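Local atomic coordinates of intracellular sulfur oxidation protein dsrF (Allochromatium vinosum, PDB entry 2HY5), a protein that is of unknown function but could be involved in the oxidation of intracellular sulfur, and belongs to the DsrF/TusC family. Residues L44-G47 with V48-L51; S120-V123 with S124-N128. All coordinates share one frame; numbering follows the deposited sequence.

Contact 1. Residues L44-G47 with V48-L51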
ATOM      1  N   LEU B  44      15.914  -4.904  -7.419  1.00  6.81           N
ATOM      2  CA  LEU B  44      16.562  -4.482  -6.189  1.00  8.15           C
ATOM      3  C   LEU B  44      15.652  -4.738  -4.995  1.00  7.22           C
ATOM      4  O   LEU B  44      14.426  -4.792  -5.133  1.00  7.01           O
ATOM      5  CB  LEU B  44      16.890  -2.986  -6.289  1.00 13.08           C
ATOM      6  CG  LEU B  44      17.383  -2.234  -5.051  1.00 17.50           C
ATOM      7  CD1 LEU B  44      18.759  -2.747  -4.644  1.00 18.82           C
ATOM      8  CD2 LEU B  44      17.434  -0.741  -5.358  1.00 19.37           C
ATOM      9  N   ASP B  45      16.252  -4.887  -3.820  1.00  7.21           N
ATOM     10  CA  ASP B  45      15.486  -5.146  -2.606  1.00  7.20           C
ATOM     11  C   ASP B  45      14.566  -6.348  -2.829  1.00  5.93           C
ATOM     12  O   ASP B  45      15.001  -7.348  -3.398  1.00  6.29           O
ATOM     13  CB  ASP B  45      14.690  -3.898  -2.208  1.00  9.83           C
ATOM     14  CG  ASP B  45      15.597  -2.736  -1.799  1.00 16.13           C
ATOM     15  OD1 ASP B  45      16.627  -2.988  -1.137  1.00 17.43           O
ATOM     16  OD2 ASP B  45      15.281  -1.572  -2.127  1.00 17.80           O
ATOM     17  N   ASP B  46      13.305  -6.267  -2.407  1.00  9.23           N
ATOM     18  CA  ASP B  46      12.409  -7.410  -2.592  1.00  9.26           C
ATOM     19  C   ASP B  46      12.131  -7.727  -4.051  1.00  8.82           C
ATOM     20  O   ASP B  46      11.543  -8.760  -4.366  1.00  8.62           O
ATOM     21  CB  ASP B  46      11.084  -7.212  -1.844  1.00 10.91           C
ATOM     22  CG  ASP B  46      11.200  -7.502  -0.357  1.00 13.58           C
ATOM     23  OD1 ASP B  46      12.205  -8.112   0.060  1.00 13.45           O
ATOM     24  OD2 ASP B  46      10.272  -7.125   0.391  1.00 15.65           O
ATOM     25  N   GLY B  47      12.556  -6.839  -4.942  1.00  7.28           N
ATOM     26  CA  GLY B  47      12.358  -7.081  -6.358  1.00  6.36           C
ATOM     27  C   GLY B  47      13.110  -8.318  -6.823  1.00  6.29           C
ATOM     28  O   GLY B  47      12.727  -8.958  -7.804  1.00  6.77           O
ATOM     29  N   VAL B  48      14.186  -8.675  -6.125  1.00  7.57           N
ATOM     30  CA  VAL B  48      14.945  -9.855  -6.528  1.00  6.75           C
ATOM     31  C   VAL B  48      14.097 -11.118  -6.375  1.00  6.96           C
ATOM     32  O   VAL B  48      14.361 -12.128  -7.013  1.00  6.27           O
ATOM     33  CB  VAL B  48      16.260 -10.012  -5.718  1.00  8.49           C
ATOM     34  CG1 VAL B  48      17.100  -8.734  -5.847  1.00  9.43           C
ATOM     35  CG2 VAL B  48      15.962 -10.319  -4.262  1.00  9.21           C
ATOM     36  N   TYR B  49      13.072 -11.052  -5.530  1.00  6.56           N
ATOM     37  CA  TYR B  49      12.189 -12.196  -5.319  1.00  6.37           C
ATOM     38  C   TYR B  49      11.324 -12.449  -6.552  1.00  6.62           C
ATOM     39  O   TYR B  49      10.753 -13.531  -6.716  1.00  5.79           O
ATOM     40  CB  TYR B  49      11.298 -11.950  -4.098  1.00  5.97           C
ATOM     41  CG  TYR B  49      11.960 -12.250  -2.769  1.00  7.51           C
ATOM     42  CD1 TYR B  49      11.813 -11.386  -1.687  1.00  6.11           C
ATOM     43  CD2 TYR B  49      12.684 -13.427  -2.579  1.00  8.53           C
ATOM     44  CE1 TYR B  49      12.364 -11.683  -0.446  1.00  6.00           C
ATOM     45  CE2 TYR B  49      13.238 -13.737  -1.344  1.00  8.30           C
ATOM     46  CZ  TYR B  49      13.072 -12.861  -0.282  1.00  8.32           C
ATOM     47  OH  TYR B  49      13.596 -13.181   0.943  1.00  9.59           O
ATOM     48  N   GLN B  50      11.209 -11.444  -7.416  1.00  6.24           N
ATOM     49  CA  GLN B  50      10.410 -11.606  -8.624  1.00  7.31           C
ATOM     50  C   GLN B  50      11.021 -12.649  -9.557  1.00  8.49           C
ATOM     51  O   GLN B  50      10.329 -13.234 -10.391  1.00  8.96           O
ATOM     52  CB  GLN B  50      10.294 -10.276  -9.371  1.00  6.99           C
ATOM     53  CG  GLN B  50       9.447  -9.224  -8.676  1.00  6.43           C
ATOM     54  CD  GLN B  50       9.279  -7.977  -9.529  1.00  5.56           C
ATOM     55  OE1 GLN B  50       9.311  -8.050 -10.756  1.00 10.12           O
ATOM     56  NE2 GLN B  50       9.075  -6.836  -8.886  1.00  9.42           N
ATOM     57  N   LEU B  51      12.319 -12.892  -9.407  1.00  7.80           N
ATOM     58  CA  LEU B  51      13.008 -13.842 -10.273  1.00  8.13           C
ATOM     59  C   LEU B  51      13.283 -15.226  -9.702  1.00  9.02           C
ATOM     60  O   LEU B  51      14.066 -15.972 -10.278  1.00  7.84           O
ATOM     61  CB  LEU B  51      14.330 -13.240 -10.756  1.00  9.66           C
ATOM     62  CG  LEU B  51      14.250 -11.965 -11.599  1.00  9.59           C
ATOM     63  CD1 LEU B  51      15.657 -11.518 -11.970  1.00 13.59           C
ATOM     64  CD2 LEU B  51      13.423 -12.228 -12.849  1.00 12.87           C
TER

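Contact 2. Residues S120-V123 with S124-N128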
ATOM      1  N   SER B 120      26.650  -2.734  -5.692  1.00 11.39           N
ATOM      2  CA  SER B 120      25.991  -1.460  -5.424  1.00 11.40           C
ATOM      3  C   SER B 120      26.490  -0.277  -6.254  1.00 11.41           C
ATOM      4  O   SER B 120      25.697   0.572  -6.664  1.00 10.03           O
ATOM      5  CB  SER B 120      26.096  -1.126  -3.934  1.00 22.66           C
ATOM      6  OG  SER B 120      27.447  -1.041  -3.519  1.00 25.22           O
ATOM      7  N   ALA B 121      27.795  -0.212  -6.499  1.00 10.22           N
ATOM      8  CA  ALA B 121      28.363   0.885  -7.282  1.00 11.75           C
ATOM      9  C   ALA B 121      27.864   0.835  -8.722  1.00 10.50           C
ATOM     10  O   ALA B 121      27.569   1.865  -9.322  1.00 10.03           O
ATOM     11  CB  ALA B 121      29.888   0.817  -7.252  1.00 18.69           C
ATOM     12  N   ARG B 122      27.766  -0.371  -9.274  1.00  9.43           N
ATOM     13  CA  ARG B 122      27.292  -0.545 -10.642  1.00  9.82           C
ATOM     14  C   ARG B 122      25.821  -0.147 -10.731  1.00  8.75           C
ATOM     15  O   ARG B 122      25.383   0.441 -11.722  1.00  8.06           O
ATOM     16  CB  ARG B 122      27.476  -2.003 -11.071  1.00 14.19           C
ATOM     17  CG  ARG B 122      26.964  -2.336 -12.463  1.00 16.41           C
ATOM     18  CD  ARG B 122      27.653  -1.521 -13.553  1.00 22.16           C
ATOM     19  NE  ARG B 122      27.199  -1.933 -14.881  1.00 26.43           N
ATOM     20  CZ  ARG B 122      27.388  -1.232 -15.995  1.00 30.19           C
ATOM     21  NH1 ARG B 122      28.027  -0.070 -15.954  1.00 31.08           N
ATOM     22  NH2 ARG B 122      26.928  -1.688 -17.152  1.00 30.61           N
ATOM     23  N   VAL B 123      25.057  -0.474  -9.693  1.00  9.21           N
ATOM     24  CA  VAL B 123      23.641  -0.123  -9.656  1.00 10.28           C
ATOM     25  C   VAL B 123      23.505   1.395  -9.726  1.00 10.79           C
ATOM     26  O   VAL B 123      22.736   1.930 -10.526  1.00 10.79           O
ATOM     27  CB  VAL B 123      22.973  -0.624  -8.349  1.00  7.39           C
ATOM     28  CG1 VAL B 123      21.549  -0.075  -8.233  1.00  9.58           C
ATOM     29  CG2 VAL B 123      22.941  -2.137  -8.332  1.00  9.42           C
ATOM     30  N   SER B 124      24.272   2.087  -8.888  1.00  9.87           N
ATOM     31  CA  SER B 124      24.232   3.542  -8.854  1.00  9.43           C
ATOM     32  C   SER B 124      24.607   4.106 -10.217  1.00 10.25           C
ATOM     33  O   SER B 124      24.037   5.099 -10.664  1.00  9.31           O
ATOM     34  CB  SER B 124      25.198   4.082  -7.792  1.00  9.09           C
ATOM     35  OG  SER B 124      24.791   3.706  -6.486  1.00 10.74           O
ATOM     36  N   GLU B 125      25.562   3.458 -10.876  1.00 11.76           N
ATOM     37  CA  GLU B 125      26.019   3.898 -12.189  1.00 12.53           C
ATOM     38  C   GLU B 125      24.902   3.770 -13.212  1.00 12.32           C
ATOM     39  O   GLU B 125      24.669   4.681 -14.008  1.00 13.24           O
ATOM     40  CB  GLU B 125      27.227   3.071 -12.636  1.00 23.21           C
ATOM     41  CG  GLU B 125      27.851   3.545 -13.942  1.00 30.04           C
ATOM     42  CD  GLU B 125      29.068   2.729 -14.351  1.00 35.27           C
ATOM     43  OE1 GLU B 125      29.710   3.090 -15.362  1.00 37.93           O
ATOM     44  OE2 GLU B 125      29.383   1.729 -13.668  1.00 37.20           O
ATOM     45  N   LEU B 126      24.212   2.635 -13.191  1.00 10.80           N
ATOM     46  CA  LEU B 126      23.112   2.404 -14.120  1.00 11.27           C
ATOM     47  C   LEU B 126      22.026   3.451 -13.903  1.00 11.45           C
ATOM     48  O   LEU B 126      21.429   3.945 -14.860  1.00 12.20           O
ATOM     49  CB  LEU B 126      22.547   0.993 -13.926  1.00 15.75           C
ATOM     50  CG  LEU B 126      23.479  -0.142 -14.353  1.00 18.67           C
ATOM     51  CD1 LEU B 126      22.942  -1.472 -13.850  1.00 20.12           C
ATOM     52  CD2 LEU B 126      23.615  -0.144 -15.874  1.00 21.68           C
ATOM     53  N   MET B 127      21.774   3.796 -12.643  1.00 11.79           N
ATOM     54  CA  MET B 127      20.762   4.801 -12.332  1.00 10.28           C
ATOM     55  C   MET B 127      21.172   6.145 -12.949  1.00 11.22           C
ATOM     56  O   MET B 127      20.357   6.822 -13.572  1.00 10.50           O
ATOM     57  CB  MET B 127      20.593   4.936 -10.814  1.00 11.79           C
ATOM     58  CG  MET B 127      20.111   3.650 -10.131  1.00 10.84           C
ATOM     59  SD  MET B 127      19.965   3.763  -8.328  1.00  8.17           S
ATOM     60  CE  MET B 127      18.563   2.664  -8.055  1.00 12.02           C
ATOM     61  N   ASN B 128      22.440   6.514 -12.794  1.00 11.82           N
ATOM     62  CA  ASN B 128      22.948   7.772 -13.340  1.00 14.30           C
ATOM     63  C   ASN B 128      22.958   7.848 -14.865  1.00 15.51           C
ATOM     64  O   ASN B 128      23.049   8.937 -15.437  1.00 16.69           O
ATOM     65  CB  ASN B 128      24.359   8.044 -12.809  1.00 11.53           C
ATOM     66  CG  ASN B 128      24.347   8.690 -11.443  1.00 13.69           C
ATOM     67  OD1 ASN B 128      25.112   8.311 -10.551  1.00 16.29           O
ATOM     68  ND2 ASN B 128      23.487   9.685 -11.272  1.00 10.45           N
TER

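Contact 1. Residues L44-G47 with V48-L51
Asp46 and Tyr49 meet across one turn of the chain, where carboxylate oxygen Asp46 OD1 lies 3.6 Å from ring carbon Tyr49 CE1 and nearly as close to CD1. The two flat groups approach obliquely, their planes 39° apart, so this is contact between an acid and a ring rather than a stack. With CG anti to the carbonyl carbon (chi1 -82°), Tyr49 has its CD1 and CE1 placed beside the aspartate. Behind these side chains, backbone bonds join each residue to the third one along, as in a 3-10-like turn: Val48 N to Asp45 O at 3.1 Å, Tyr49 N to Asp46 O at 3.0 Å and Gln50 N to Gly47 O at 2.9 Å. Val48 CG2 presses to 3.2 Å from Asp45 O, and Gln50 CB comes equally near Gly47 O. The outer shell fixes the polar ends: Asp46 OD1 pairs with Arg90 and OD2 bonds to Ser10 of a DsrH chain, while Gln50 reaches Tyr69 and the backbone of Lys14. Replacing Tyr49 with an alanine would probably leave Tyr38 of that DsrH chain without its stacking partner and uncover one flank of the Asp46 carboxylate. The series of overlapping turns follows strand 38-43 directly; Val48 packs on helix 84-89 and, with Leu51, on strand 79-83, while Leu51 and Gln50 lie against Phe43 at the end of strand 38-43.

Contact 2. Residues S120-V123 with S124-N128
Ser124 begins the second half of this helical stretch, its N bonded to Ser120 O at 3.0 Å, one turn back. Its hydroxyl serves another purpose, bonding to the carbonyl of Phe23 on a DsrH chain. Glu125 follows on the exposed side. Its chain, fully extended with CG anti to the backbone N (chi1 -175°), carries OE2 to 3.2 Å from Arg122 NH1, a salt bridge whose hydrogen bond is weak. The carboxylate oxygen arrives at the edge of the guanidinium, near its plane, yet the two groups are turned almost perpendicular, 82° apart. Leu126 meets the same arginine differently: its CD2 sits over one face of the guanidinium, off toward the rim and 3.9 Å from Arg122 CZ. A bend at chi2 of Arg122 (60°) turns the chain along the helix, where the acid and the leucine can both reach it. Met127 then lies alongside Val123, both pointing the same way, with Met127 CE 4.1 Å from Val123 CG1; its CG passes 3.2 Å from Val123 O. Backbone bonds from Glu125, Leu126 and Met127 each reach four residues back. This is the regular pattern of an amphipathic alpha-helix, with the salt bridge on its exposed side, leucine, valine and methionine turned to the sheet and Ser124 set against DsrH, here helix 120-129 in the beta-alpha-beta crossover between the parallel strands 115-118 and 132-135.

Contact 1 is almost wholly buried and lies nearer the centre of the chain than contact 2, about 9 Å against about 16 Å between centres, whereas contact 2 is partly exposed; the two centres are about 17 Å apart. Neither touches the other, yet both pack on strand 79-83 of the same parallel sheet and both meet DsrH chains. In residues 44-51 the winding is tight, with backbone bonds spanning three residues, and the aspartate carboxylates are met by arginines of the same chain and by serines of two DsrH chains. Residues 120-128 form a regular helix with bonds spanning four residues, a salt bridge with a weak hydrogen bond toward the surface, and leucine, valine and methionine directed to the sheet or to DsrH.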